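Succinate-semialdehyde dehydrogenase (Streptococcus pyogenes MGAS1882, PDB 4OGD) catalyses the oxidation of succinic semialdehyde to succinate, with NADP+ as cofactor. Local coordinates at residues Asp233-Ile238 with Glu379-Ser384; Gly390-Ser395 with Lys401-Lys406; Glu47-Leu52 with Asp97-Phe102; Ala89-Tyr94 with Val141-Phe146; Ile69-Lys72 with Leu77-Glu80. All blocks are in the same frame, centred on the assembly; numbering follows the deposited sequence.

Contact 1 (Asp233-Ile238 with Glu379-Ser384); sequences DDAFII and EVANDS
In the alpha/beta layer of the catalytic domain, the last turn of helix 374-382 covers one face of the mixed sheet, and A381 is the residue that meets strand 235-238 there. Its methyl faces two side chains of the strand, taken from the same side because they lie two residues apart. A235 CB stands 3.8 Å from A381 CB, methyl against methyl, while I237 CD1 comes to 3.7 Å from the same carbon. I237 reaches it with an extended chain, chi2 175°, so that its terminal methyl and not its CG2 branch does the touching. Small residues on both sides bring the backbones close, with A235 CA and A381 CA 5.5 Å apart. Beyond the apolar patch, water carries the link. D233 OD2 accepts from one water at 2.8 Å, which lies 2.8 Å from S384 OG; a second water, 3.3 Å from D233 O and 3.1 Å from S384 OG, makes a longer and less certain link. S384 OG is also bonded to Y386 N, which fixes its position. R268 ties the segments more directly, bonding D233 O, V380 O and A381 O. The partial negative charge at a helix C-terminus would probably favour its guanidinium group. Small methyls thus suit the close approach of helix and strand, while water and R268 serve the polar groups beyond them.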
# COMPACT_ATOMS: atom_id res chain seq x y z
N ASP A 233 6.02 -17.22 11.12
CA ASP A 233 6.25 -18.23 12.14
C ASP A 233 4.95 -19.00 12.27
O ASP A 233 4.30 -19.02 13.33
CB ASP A 233 6.65 -17.58 13.48
CG ASP A 233 7.41 -18.52 14.38
OD1 ASP A 233 7.99 -19.50 13.86
OD2 ASP A 233 7.46 -18.28 15.61
N ASP A 234 4.56 -19.62 11.15
CA ASP A 234 3.20 -20.11 10.97
C ASP A 234 2.81 -21.18 11.98
O ASP A 234 3.58 -22.11 12.24
CB ASP A 234 3.01 -20.67 9.56
CG ASP A 234 3.09 -19.61 8.48
OD1 ASP A 234 3.17 -18.39 8.79
OD2 ASP A 234 3.04 -20.00 7.30
N ALA A 235 1.61 -21.05 12.53
CA ALA A 235 1.08 -22.06 13.44
C ALA A 235 0.33 -23.14 12.65
O ALA A 235 -0.58 -22.84 11.87
CB ALA A 235 0.18 -21.42 14.46
N PHE A 236 0.73 -24.40 12.87
CA PHE A 236 0.09 -25.57 12.30
C PHE A 236 -0.66 -26.17 13.48
O PHE A 236 -0.05 -26.76 14.38
CB PHE A 236 1.21 -26.50 11.77
CG PHE A 236 0.74 -27.76 11.06
CD1 PHE A 236 0.07 -28.77 11.73
CD2 PHE A 236 1.07 -27.96 9.71
CE1 PHE A 236 -0.31 -29.94 11.07
CE2 PHE A 236 0.70 -29.12 9.05
CZ PHE A 236 0.01 -30.12 9.72
N ILE A 237 -1.98 -25.98 13.51
CA ILE A 237 -2.80 -26.28 14.69
C ILE A 237 -3.56 -27.59 14.51
O ILE A 237 -4.37 -27.73 13.59
CB ILE A 237 -3.81 -25.16 14.95
CG1 ILE A 237 -3.13 -23.79 14.95
CG2 ILE A 237 -4.54 -25.40 16.27
CD1 ILE A 237 -4.09 -22.62 15.10
N ILE A 238 -3.28 -28.55 15.38
CA ILE A 238 -3.89 -29.87 15.32
C ILE A 238 -5.09 -29.92 16.26
O ILE A 238 -4.93 -29.99 17.48
CB ILE A 238 -2.87 -30.95 15.68
CG1 ILE A 238 -1.64 -30.84 14.77
CG2 ILE A 238 -3.49 -32.35 15.58
CD1 ILE A 238 -0.54 -31.79 15.14
N GLU A 379 -5.09 -18.59 20.93
CA GLU A 379 -4.33 -17.58 21.66
C GLU A 379 -2.82 -17.66 21.36
O GLU A 379 -2.18 -16.64 21.06
CB GLU A 379 -4.56 -17.74 23.17
CG GLU A 379 -3.87 -16.68 24.04
CD GLU A 379 -4.60 -15.36 24.02
OE1 GLU A 379 -5.82 -15.35 23.75
OE2 GLU A 379 -3.95 -14.32 24.29
N VAL A 380 -2.27 -18.87 21.44
CA VAL A 380 -0.85 -19.06 21.15
C VAL A 380 -0.56 -18.78 19.67
O VAL A 380 0.40 -18.09 19.34
CB VAL A 380 -0.37 -20.48 21.55
CG1 VAL A 380 1.06 -20.71 21.10
CG2 VAL A 380 -0.46 -20.63 23.06
N ALA A 381 -1.41 -19.28 18.78
CA ALA A 381 -1.25 -19.00 17.36
C ALA A 381 -1.15 -17.50 17.07
O ALA A 381 -0.33 -17.07 16.25
CB ALA A 381 -2.40 -19.63 16.56
N ASN A 382 -1.97 -16.72 17.78
CA ASN A 382 -2.04 -15.28 17.52
C ASN A 382 -1.05 -14.47 18.34
O ASN A 382 -0.87 -13.27 18.08
CB ASN A 382 -3.46 -14.75 17.76
CG ASN A 382 -4.43 -15.26 16.72
OD1 ASN A 382 -4.02 -15.68 15.64
ND2 ASN A 382 -5.73 -15.20 17.02
N ASP A 383 -0.42 -15.11 19.33
CA ASP A 383 0.62 -14.44 20.11
C ASP A 383 1.92 -14.51 19.32
O ASP A 383 2.82 -15.28 19.64
CB ASP A 383 0.77 -15.08 21.49
CG ASP A 383 1.77 -14.36 22.37
OD1 ASP A 383 1.97 -13.14 22.18
OD2 ASP A 383 2.36 -15.01 23.27
N SER A 384 1.99 -13.69 18.28
CA SER A 384 3.10 -13.77 17.33
C SER A 384 3.29 -12.41 16.68
O SER A 384 2.32 -11.68 16.45
CB SER A 384 2.77 -14.80 16.25
OG SER A 384 3.84 -14.92 15.32
O HOH W 1 2.20 -16.50 13.15
O HOH W 2 5.60 -16.51 16.73

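Contact 2 (Gly390-Ser395 with Lys401-Lys406); sequences GTIFSS and KAVAAK
I392 meets helix 397-406 through a doubly bent side chain: CG1 lies beside the backbone N (chi1 -53°), and a second turn of similar size (chi2 -59°) folds CD1 toward V403. On the helix, V403 holds CG1 anti to its own backbone N, chi1 176°, which extends that methyl toward the strand. The two residues belong to a beta-alpha-beta unit in which strand 391-393 leads through the helix to the neighbouring parallel strand 411-414, the helix lying over the sheet of the catalytic domain. The side chains of I392 and V403 cross obliquely, with I392 CD1 3.8 Å from V403 CG1. At the next residue, A404 offers little more than its backbone, and I392 CG1 settles 3.9 Å from A404 CA. The alanine thus allows the strand within 6.4 Å of the helix, measured between I392 CA and A404 CA. V403 also leans on L239 and on I378 of helix 374-382, so the two helices share an apolar seam. The second subunit approaches the helix as well: its I452 packs on A404, and its Q120 bonds A405 O. Within the contact, A404 CB lies 4.0 Å from I392 CG1.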
# COMPACT_ATOMS: atom_id res chain seq x y z
N GLY A 390 -0.23 -20.60 7.90
CA GLY A 390 -0.69 -21.43 8.99
C GLY A 390 -1.57 -22.55 8.49
O GLY A 390 -2.04 -22.52 7.35
N THR A 391 -1.78 -23.55 9.34
CA THR A 391 -2.56 -24.72 8.97
C THR A 391 -3.55 -25.04 10.06
O THR A 391 -3.23 -24.90 11.24
CB THR A 391 -1.64 -25.94 8.79
OG1 THR A 391 -0.84 -25.75 7.62
CG2 THR A 391 -2.43 -27.25 8.67
N ILE A 392 -4.77 -25.41 9.68
CA ILE A 392 -5.71 -25.98 10.63
C ILE A 392 -5.98 -27.42 10.23
O ILE A 392 -6.42 -27.68 9.10
CB ILE A 392 -7.05 -25.22 10.67
CG1 ILE A 392 -6.85 -23.71 10.89
CG2 ILE A 392 -7.96 -25.82 11.74
CD1 ILE A 392 -6.12 -23.36 12.17
N PHE A 393 -5.70 -28.35 11.14
CA PHE A 393 -5.93 -29.77 10.89
C PHE A 393 -7.15 -30.26 11.65
O PHE A 393 -7.16 -30.31 12.89
CB PHE A 393 -4.69 -30.60 11.24
CG PHE A 393 -4.26 -31.51 10.13
CD1 PHE A 393 -4.83 -32.76 9.99
CD2 PHE A 393 -3.33 -31.08 9.20
CE1 PHE A 393 -4.46 -33.59 8.95
CE2 PHE A 393 -2.96 -31.90 8.16
CZ PHE A 393 -3.53 -33.16 8.04
N SER A 394 -8.19 -30.59 10.90
CA SER A 394 -9.48 -30.99 11.46
C SER A 394 -10.29 -31.77 10.43
O SER A 394 -10.36 -31.39 9.26
CB SER A 394 -10.27 -29.76 11.89
OG SER A 394 -11.60 -30.12 12.27
N SER A 395 -10.91 -32.87 10.86
CA SER A 395 -11.71 -33.68 9.95
C SER A 395 -13.11 -33.11 9.74
O SER A 395 -13.89 -33.64 8.95
CB SER A 395 -11.80 -35.12 10.44
OG SER A 395 -12.46 -35.19 11.69
N LYS A 401 -12.80 -24.31 9.19
CA LYS A 401 -13.00 -22.96 8.66
C LYS A 401 -13.25 -21.95 9.77
O LYS A 401 -12.80 -20.81 9.69
CB LYS A 401 -14.18 -22.95 7.69
CG LYS A 401 -13.92 -23.67 6.39
CD LYS A 401 -15.22 -24.00 5.67
CE LYS A 401 -15.96 -22.75 5.24
NZ LYS A 401 -17.31 -23.03 4.65
N ALA A 402 -13.95 -22.38 10.81
CA ALA A 402 -14.29 -21.49 11.92
C ALA A 402 -13.04 -21.11 12.71
O ALA A 402 -12.85 -19.95 13.08
CB ALA A 402 -15.34 -22.12 12.82
N VAL A 403 -12.20 -22.10 12.98
CA VAL A 403 -10.93 -21.82 13.66
C VAL A 403 -10.00 -20.98 12.78
O VAL A 403 -9.36 -20.04 13.27
CB VAL A 403 -10.22 -23.12 14.09
CG1 VAL A 403 -8.87 -22.80 14.70
CG2 VAL A 403 -11.09 -23.86 15.10
N ALA A 404 -9.94 -21.29 11.48
CA ALA A 404 -9.09 -20.53 10.56
C ALA A 404 -9.40 -19.03 10.61
O ALA A 404 -8.48 -18.20 10.65
CB ALA A 404 -9.25 -21.05 9.13
N ALA A 405 -10.68 -18.69 10.64
CA ALA A 405 -11.10 -17.28 10.64
C ALA A 405 -10.63 -16.57 11.90
O ALA A 405 -10.41 -15.36 11.89
CB ALA A 405 -12.62 -17.17 10.51
N LYS A 406 -10.46 -17.33 12.98
CA LYS A 406 -10.02 -16.73 14.24
C LYS A 406 -8.51 -16.47 14.32
O LYS A 406 -8.05 -15.81 15.24
CB LYS A 406 -10.47 -17.59 15.43
CG LYS A 406 -11.98 -17.63 15.57
CD LYS A 406 -12.40 -18.55 16.71
CE LYS A 406 -13.90 -18.52 16.90
NZ LYS A 406 -14.32 -19.52 17.92

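Contact 3 (Glu47-Leu52 with Asp97-Phe102); sequences ERKAQL and DKADEF
Helices 45-61 and 78-103 come closest here at K49 and A99, whose CA atoms are 7.4 Å apart. K49 fills the gap with its own aliphatic chain. Its CG and CD both rest on the methyl of A99, each 3.8 Å from A99 CB, and a bend at chi3, 60°, then turns the end of the chain away from that methyl and up to D100. There the ammonium group forms a salt bridge with the carboxylate, K49 NZ lying 3.0 Å from D100 OD2 and 3.1 Å from D100 OD1. Both hydrogen bonds are weak, as expected of one nitrogen divided between two oxygens, and the side chains meet at about a right angle. E46, one turn earlier on the helix of K49, supplies a second and stronger carboxylate partner, so the lysine charge is shared between two acids. The setting is the helical part of the cofactor-binding domain of the aldehyde dehydrogenase fold; A99 also touches I147 of helix 136-148. Helix 78-103 is kinked at this point, for the N atoms of D100 and E101 lack bonds to the preceding turn. A water takes up the D100 N-H at 2.9 Å and donates to D97 O at 3.0 Å, bridging the break in the helix. The same water accepts a weak bond from K49 NZ.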
# COMPACT_ATOMS: atom_id res chain seq x y z
N GLU A 47 1.42 -7.78 -27.72
CA GLU A 47 2.81 -8.22 -27.79
C GLU A 47 3.30 -8.70 -26.43
O GLU A 47 3.94 -9.75 -26.33
CB GLU A 47 3.71 -7.09 -28.28
CG GLU A 47 3.54 -6.73 -29.74
CD GLU A 47 4.38 -5.54 -30.13
OE1 GLU A 47 4.78 -4.77 -29.24
OE2 GLU A 47 4.65 -5.38 -31.34
N ARG A 48 3.00 -7.94 -25.38
CA ARG A 48 3.45 -8.35 -24.05
C ARG A 48 2.77 -9.65 -23.62
O ARG A 48 3.40 -10.49 -22.99
CB ARG A 48 3.27 -7.24 -23.01
CG ARG A 48 4.13 -6.02 -23.28
CD ARG A 48 4.22 -5.07 -22.08
NE ARG A 48 2.90 -4.69 -21.57
CZ ARG A 48 2.18 -3.69 -22.07
NH1 ARG A 48 2.64 -2.97 -23.09
NH2 ARG A 48 0.99 -3.41 -21.55
N LYS A 49 1.50 -9.82 -23.96
CA LYS A 49 0.82 -11.07 -23.63
C LYS A 49 1.51 -12.25 -24.31
O LYS A 49 1.76 -13.27 -23.68
CB LYS A 49 -0.66 -11.02 -24.04
CG LYS A 49 -1.51 -10.16 -23.12
CD LYS A 49 -2.82 -9.75 -23.77
CE LYS A 49 -3.66 -10.94 -24.16
NZ LYS A 49 -4.99 -10.52 -24.70
N ALA A 50 1.82 -12.09 -25.59
CA ALA A 50 2.48 -13.15 -26.34
C ALA A 50 3.88 -13.42 -25.79
O ALA A 50 4.32 -14.57 -25.70
CB ALA A 50 2.56 -12.80 -27.81
N GLN A 51 4.59 -12.35 -25.45
CA GLN A 51 5.94 -12.49 -24.90
C GLN A 51 5.94 -13.20 -23.55
O GLN A 51 6.82 -14.01 -23.28
CB GLN A 51 6.61 -11.11 -24.81
CG GLN A 51 6.98 -10.53 -26.18
CD GLN A 51 7.05 -9.02 -26.18
OE1 GLN A 51 7.01 -8.39 -25.13
NE2 GLN A 51 7.14 -8.43 -27.37
N LEU A 52 4.94 -12.91 -22.72
CA LEU A 52 4.84 -13.59 -21.42
C LEU A 52 4.50 -15.08 -21.58
O LEU A 52 5.03 -15.93 -20.87
CB LEU A 52 3.83 -12.88 -20.51
CG LEU A 52 3.79 -13.33 -19.05
CD1 LEU A 52 5.17 -13.23 -18.40
CD2 LEU A 52 2.77 -12.51 -18.28
N ASP A 97 -3.12 -14.77 -19.73
CA ASP A 97 -4.50 -15.17 -20.03
C ASP A 97 -5.51 -14.23 -19.42
O ASP A 97 -6.56 -13.97 -20.01
CB ASP A 97 -4.78 -16.60 -19.54
CG ASP A 97 -4.19 -17.66 -20.45
OD1 ASP A 97 -3.86 -17.35 -21.61
OD2 ASP A 97 -4.09 -18.82 -20.00
N LYS A 98 -5.20 -13.71 -18.23
CA LYS A 98 -6.13 -12.86 -17.50
C LYS A 98 -6.00 -11.39 -17.84
O LYS A 98 -6.78 -10.58 -17.35
CB LYS A 98 -5.93 -13.04 -15.99
CG LYS A 98 -6.37 -14.38 -15.43
CD LYS A 98 -7.88 -14.50 -15.42
CE LYS A 98 -8.31 -15.88 -14.94
NZ LYS A 98 -9.79 -16.02 -14.90
N ALA A 99 -5.04 -11.05 -18.69
CA ALA A 99 -4.71 -9.66 -18.98
C ALA A 99 -5.93 -8.80 -19.34
O ALA A 99 -6.16 -7.76 -18.72
CB ALA A 99 -3.66 -9.58 -20.08
N ASP A 100 -6.71 -9.23 -20.32
CA ASP A 100 -7.85 -8.42 -20.77
C ASP A 100 -8.87 -8.19 -19.66
O ASP A 100 -9.35 -7.06 -19.47
CB ASP A 100 -8.53 -9.04 -21.99
CG ASP A 100 -7.62 -9.09 -23.21
OD1 ASP A 100 -6.67 -8.29 -23.28
OD2 ASP A 100 -7.87 -9.94 -24.09
N GLU A 101 -9.20 -9.25 -18.93
CA GLU A 101 -10.16 -9.15 -17.84
C GLU A 101 -9.64 -8.24 -16.72
O GLU A 101 -10.38 -7.43 -16.16
CB GLU A 101 -10.45 -10.54 -17.26
CG GLU A 101 -11.34 -10.50 -16.03
CD GLU A 101 -11.50 -11.85 -15.36
OE1 GLU A 101 -11.32 -12.88 -16.04
OE2 GLU A 101 -11.79 -11.88 -14.14
N PHE A 102 -8.36 -8.38 -16.40
CA PHE A 102 -7.78 -7.64 -15.28
C PHE A 102 -7.55 -6.16 -15.61
O PHE A 102 -7.44 -5.33 -14.71
CB PHE A 102 -6.47 -8.28 -14.83
CG PHE A 102 -6.64 -9.57 -14.06
CD1 PHE A 102 -7.91 -10.11 -13.82
CD2 PHE A 102 -5.53 -10.23 -13.57
CE1 PHE A 102 -8.05 -11.29 -13.11
CE2 PHE A 102 -5.66 -11.41 -12.85
CZ PHE A 102 -6.92 -11.94 -12.62
O HOH W 3 -6.20 -11.64 -21.89

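Contact 4 (Ala89-Tyr94 with Val141-Phe146); sequences ADIADY and VFAPNF
Apolar contact between I91 and A143 joins helices 78-103 and 136-148: I91 CG2 sits 4.1 Å from A143 CB. I91 holds that branch anti to its backbone N (chi1 -66° for the other branch, CG1), directing it at the alanine. A143 CB also lies 4.3 Å from A92 CA. With alanines at the closest point, A92 CA and A143 CA are only 5.5 Å apart, a tight approach for two helices. Helix 136-148 is the connection between parallel strands 124-128 and 152-155 of the Rossmann-like cofactor domain, and V141, F142 and N145 touch M152 at the start of the second strand. A92 also touches L52 and A56 of helix 45-61. Polar interaction stays within helix 136-148, which is kinked where P144 has no N-H to give to the preceding turn. N145 ND2 donates to V141 O at 2.9 Å with an N-H...O angle of 156°, while the backbone N of N145 reaches the same oxygen, at 3.3 Å, from the opposite face of the carbonyl plane. Aromatic contact also runs along the helix: F142 CZ lies 3.6 Å above one face of the F146 ring, offset toward the rim, and F146 CB lies over one face of the F142 ring, likewise off-centre.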
# COMPACT_ATOMS: atom_id res chain seq x y z
N ALA A 89 5.94 -21.13 -14.75
CA ALA A 89 5.28 -21.31 -16.04
C ALA A 89 3.81 -20.96 -15.89
O ALA A 89 3.27 -20.17 -16.66
CB ALA A 89 5.45 -22.75 -16.53
N ASP A 90 3.16 -21.51 -14.86
CA ASP A 90 1.74 -21.27 -14.64
C ASP A 90 1.39 -19.81 -14.31
O ASP A 90 0.36 -19.30 -14.75
CB ASP A 90 1.19 -22.21 -13.57
CG ASP A 90 1.18 -23.66 -14.03
OD1 ASP A 90 1.25 -23.91 -15.26
OD2 ASP A 90 1.08 -24.55 -13.15
N ILE A 91 2.25 -19.16 -13.54
CA ILE A 91 2.02 -17.75 -13.20
C ILE A 91 2.08 -16.85 -14.44
O ILE A 91 1.23 -15.98 -14.62
CB ILE A 91 3.02 -17.27 -12.12
CG1 ILE A 91 2.75 -17.99 -10.80
CG2 ILE A 91 2.89 -15.77 -11.92
CD1 ILE A 91 3.83 -17.77 -9.74
N ALA A 92 3.08 -17.06 -15.29
CA ALA A 92 3.24 -16.31 -16.53
C ALA A 92 2.03 -16.52 -17.43
O ALA A 92 1.43 -15.55 -17.92
CB ALA A 92 4.51 -16.75 -17.25
N ASP A 93 1.64 -17.78 -17.64
CA ASP A 93 0.47 -18.06 -18.48
C ASP A 93 -0.79 -17.45 -17.87
O ASP A 93 -1.62 -16.91 -18.60
CB ASP A 93 0.29 -19.56 -18.69
CG ASP A 93 1.20 -20.14 -19.76
OD1 ASP A 93 1.59 -19.41 -20.71
OD2 ASP A 93 1.52 -21.34 -19.65
N TYR A 94 -0.93 -17.52 -16.55
CA TYR A 94 -2.08 -16.95 -15.85
C TYR A 94 -2.25 -15.46 -16.16
O TYR A 94 -3.31 -15.04 -16.60
CB TYR A 94 -1.93 -17.16 -14.35
CG TYR A 94 -3.00 -16.54 -13.46
CD1 TYR A 94 -2.76 -15.36 -12.78
CD2 TYR A 94 -4.23 -17.17 -13.27
CE1 TYR A 94 -3.72 -14.80 -11.95
CE2 TYR A 94 -5.20 -16.63 -12.45
CZ TYR A 94 -4.93 -15.44 -11.79
OH TYR A 94 -5.90 -14.91 -10.97
N VAL A 141 5.95 -11.01 -9.26
CA VAL A 141 5.82 -9.57 -9.50
C VAL A 141 6.12 -9.16 -10.93
O VAL A 141 5.53 -8.20 -11.42
CB VAL A 141 6.66 -8.73 -8.51
CG1 VAL A 141 6.13 -8.91 -7.11
CG2 VAL A 141 8.13 -9.11 -8.57
N PHE A 142 7.01 -9.88 -11.62
CA PHE A 142 7.27 -9.55 -13.02
C PHE A 142 6.03 -9.75 -13.89
O PHE A 142 5.70 -8.89 -14.71
CB PHE A 142 8.46 -10.34 -13.58
CG PHE A 142 8.60 -10.20 -15.07
CD1 PHE A 142 9.04 -9.00 -15.61
CD2 PHE A 142 8.26 -11.24 -15.91
CE1 PHE A 142 9.16 -8.85 -16.99
CE2 PHE A 142 8.37 -11.09 -17.29
CZ PHE A 142 8.82 -9.90 -17.83
N ALA A 143 5.37 -10.90 -13.75
CA ALA A 143 4.24 -11.22 -14.63
C ALA A 143 3.15 -10.13 -14.63
O ALA A 143 2.79 -9.62 -15.69
CB ALA A 143 3.65 -12.61 -14.34
N PRO A 144 2.63 -9.76 -13.44
CA PRO A 144 1.57 -8.74 -13.49
C PRO A 144 2.07 -7.34 -13.90
O PRO A 144 1.38 -6.63 -14.62
CB PRO A 144 1.03 -8.72 -12.05
CG PRO A 144 2.18 -9.21 -11.22
CD PRO A 144 2.83 -10.27 -12.06
N ASN A 145 3.25 -6.95 -13.45
CA ASN A 145 3.75 -5.64 -13.84
C ASN A 145 4.07 -5.53 -15.33
O ASN A 145 3.82 -4.50 -15.95
CB ASN A 145 4.94 -5.22 -12.96
CG ASN A 145 4.49 -4.77 -11.57
OD1 ASN A 145 3.88 -3.71 -11.43
ND2 ASN A 145 4.77 -5.58 -10.56
N PHE A 146 4.60 -6.61 -15.90
CA PHE A 146 4.89 -6.63 -17.33
C PHE A 146 3.59 -6.47 -18.12
O PHE A 146 3.52 -5.69 -19.09
CB PHE A 146 5.59 -7.93 -17.68
CG PHE A 146 5.95 -8.07 -19.13
CD1 PHE A 146 6.79 -7.15 -19.75
CD2 PHE A 146 5.47 -9.14 -19.87
CE1 PHE A 146 7.13 -7.29 -21.09
CE2 PHE A 146 5.80 -9.29 -21.21
CZ PHE A 146 6.63 -8.36 -21.81

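Contact 5 (Ile69-Lys72 with Leu77-Glu80); sequences IMTK and LFTE
T71 OG1 is the atom on which helix 63-74 meets the start of helix 78-103. It lies 3.4 Å from F78 CA and 3.5 Å from F78 N, with L77 C a little further off at 3.8 Å, so the hydroxyl oxygen sits against backbone at the first turn of the second helix. F78 CB stands 4.0 Å from it, and the oxygen lies near the plane of the ring, at its edge. The rotation of T71, chi1 -65°, places OG1 beside its own backbone N, within weak bonding reach of A67 O one turn back in the same helix. The next shell explains why it stays there: T71 OG1 is bonded to K76 O in the turn that joins the helices. L77 occupies the N-cap position, and F78 extends its ring, chi1 178°, back over helix 63-74 to touch D64, A67 and E68. Further out, T71 packs on A81 and M296, while the F78 backbone is bonded to P295. Where this short turn joins two successive helices, one hydroxyl proton faces two carbonyls, which implies that the threonine chiefly secures the connecting turn, and that close packing carries its meeting with F78.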
# COMPACT_ATOMS: atom_id res chain seq x y z
N ILE A 69 20.22 -24.16 -12.32
CA ILE A 69 20.76 -22.85 -11.98
C ILE A 69 20.38 -22.50 -10.54
O ILE A 69 21.21 -22.02 -9.76
CB ILE A 69 20.24 -21.77 -12.94
CG1 ILE A 69 21.00 -21.87 -14.27
CG2 ILE A 69 20.40 -20.38 -12.34
CD1 ILE A 69 20.44 -20.97 -15.35
N MET A 70 19.14 -22.79 -10.17
CA MET A 70 18.70 -22.50 -8.80
C MET A 70 19.38 -23.40 -7.76
O MET A 70 19.83 -22.92 -6.72
CB MET A 70 17.18 -22.60 -8.70
CG MET A 70 16.48 -21.51 -9.47
SD MET A 70 14.71 -21.51 -9.12
CE MET A 70 14.08 -22.46 -10.49
N THR A 71 19.48 -24.69 -8.06
CA THR A 71 20.18 -25.62 -7.17
C THR A 71 21.64 -25.22 -6.96
O THR A 71 22.15 -25.21 -5.83
CB THR A 71 20.11 -27.05 -7.72
OG1 THR A 71 18.75 -27.50 -7.72
CG2 THR A 71 20.97 -28.00 -6.87
N LYS A 72 22.33 -24.90 -8.06
CA LYS A 72 23.73 -24.50 -7.95
C LYS A 72 23.94 -23.16 -7.23
O LYS A 72 24.98 -22.96 -6.61
CB LYS A 72 24.42 -24.53 -9.33
CG LYS A 72 24.48 -25.94 -9.96
CD LYS A 72 25.39 -26.88 -9.16
CE LYS A 72 25.25 -28.34 -9.61
NZ LYS A 72 25.75 -28.59 -11.00
N LEU A 77 16.92 -28.81 -3.47
CA LEU A 77 16.76 -30.05 -4.23
C LEU A 77 16.40 -29.72 -5.68
O LEU A 77 15.58 -28.84 -5.94
CB LEU A 77 15.67 -30.91 -3.61
CG LEU A 77 15.86 -31.36 -2.17
CD1 LEU A 77 14.70 -32.26 -1.75
CD2 LEU A 77 17.20 -32.06 -1.99
N PHE A 78 17.06 -30.40 -6.62
CA PHE A 78 16.77 -30.21 -8.03
C PHE A 78 15.29 -30.45 -8.34
O PHE A 78 14.70 -29.74 -9.16
CB PHE A 78 17.65 -31.16 -8.86
CG PHE A 78 17.40 -31.11 -10.34
CD1 PHE A 78 17.86 -30.03 -11.10
CD2 PHE A 78 16.76 -32.15 -10.99
CE1 PHE A 78 17.67 -30.00 -12.48
CE2 PHE A 78 16.55 -32.12 -12.37
CZ PHE A 78 17.01 -31.04 -13.11
N THR A 79 14.69 -31.43 -7.68
CA THR A 79 13.27 -31.73 -7.89
C THR A 79 12.39 -30.57 -7.43
O THR A 79 11.39 -30.25 -8.08
CB THR A 79 12.82 -33.03 -7.19
OG1 THR A 79 13.20 -32.99 -5.81
CG2 THR A 79 13.46 -34.24 -7.86
N GLU A 80 12.76 -29.94 -6.31
CA GLU A 80 12.03 -28.77 -5.83
C GLU A 80 12.18 -27.61 -6.81
O GLU A 80 11.23 -26.86 -7.05
CB GLU A 80 12.53 -28.33 -4.45
CG GLU A 80 12.03 -29.18 -3.29
CD GLU A 80 12.50 -28.67 -1.94
OE1 GLU A 80 13.07 -27.56 -1.90
OE2 GLU A 80 12.30 -29.37 -0.93

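In the fold
Two clusters and a separate helix junction emerge. Along the chain, contact 5 falls within the span of contact 3, contacts 3 and 4 interlock, and contact 1 closes before contact 2 opens, after all of these. Contacts 1 and 2 lie 11 Å apart between centres, on neighbouring parallel strands 235-238 and 391-393, where probable backbone hydrogen bonds join I237 to T391 and F393. Contacts 3 and 4, with centres 9 Å apart, share helix 78-103, whose start contact 5 marks, about 21 Å from contact 4 between centres. Contacts 1 and 3 stand 39 Å apart on opposite sides of the chain's centre, consistent with the catalytic and cofactor-binding domains.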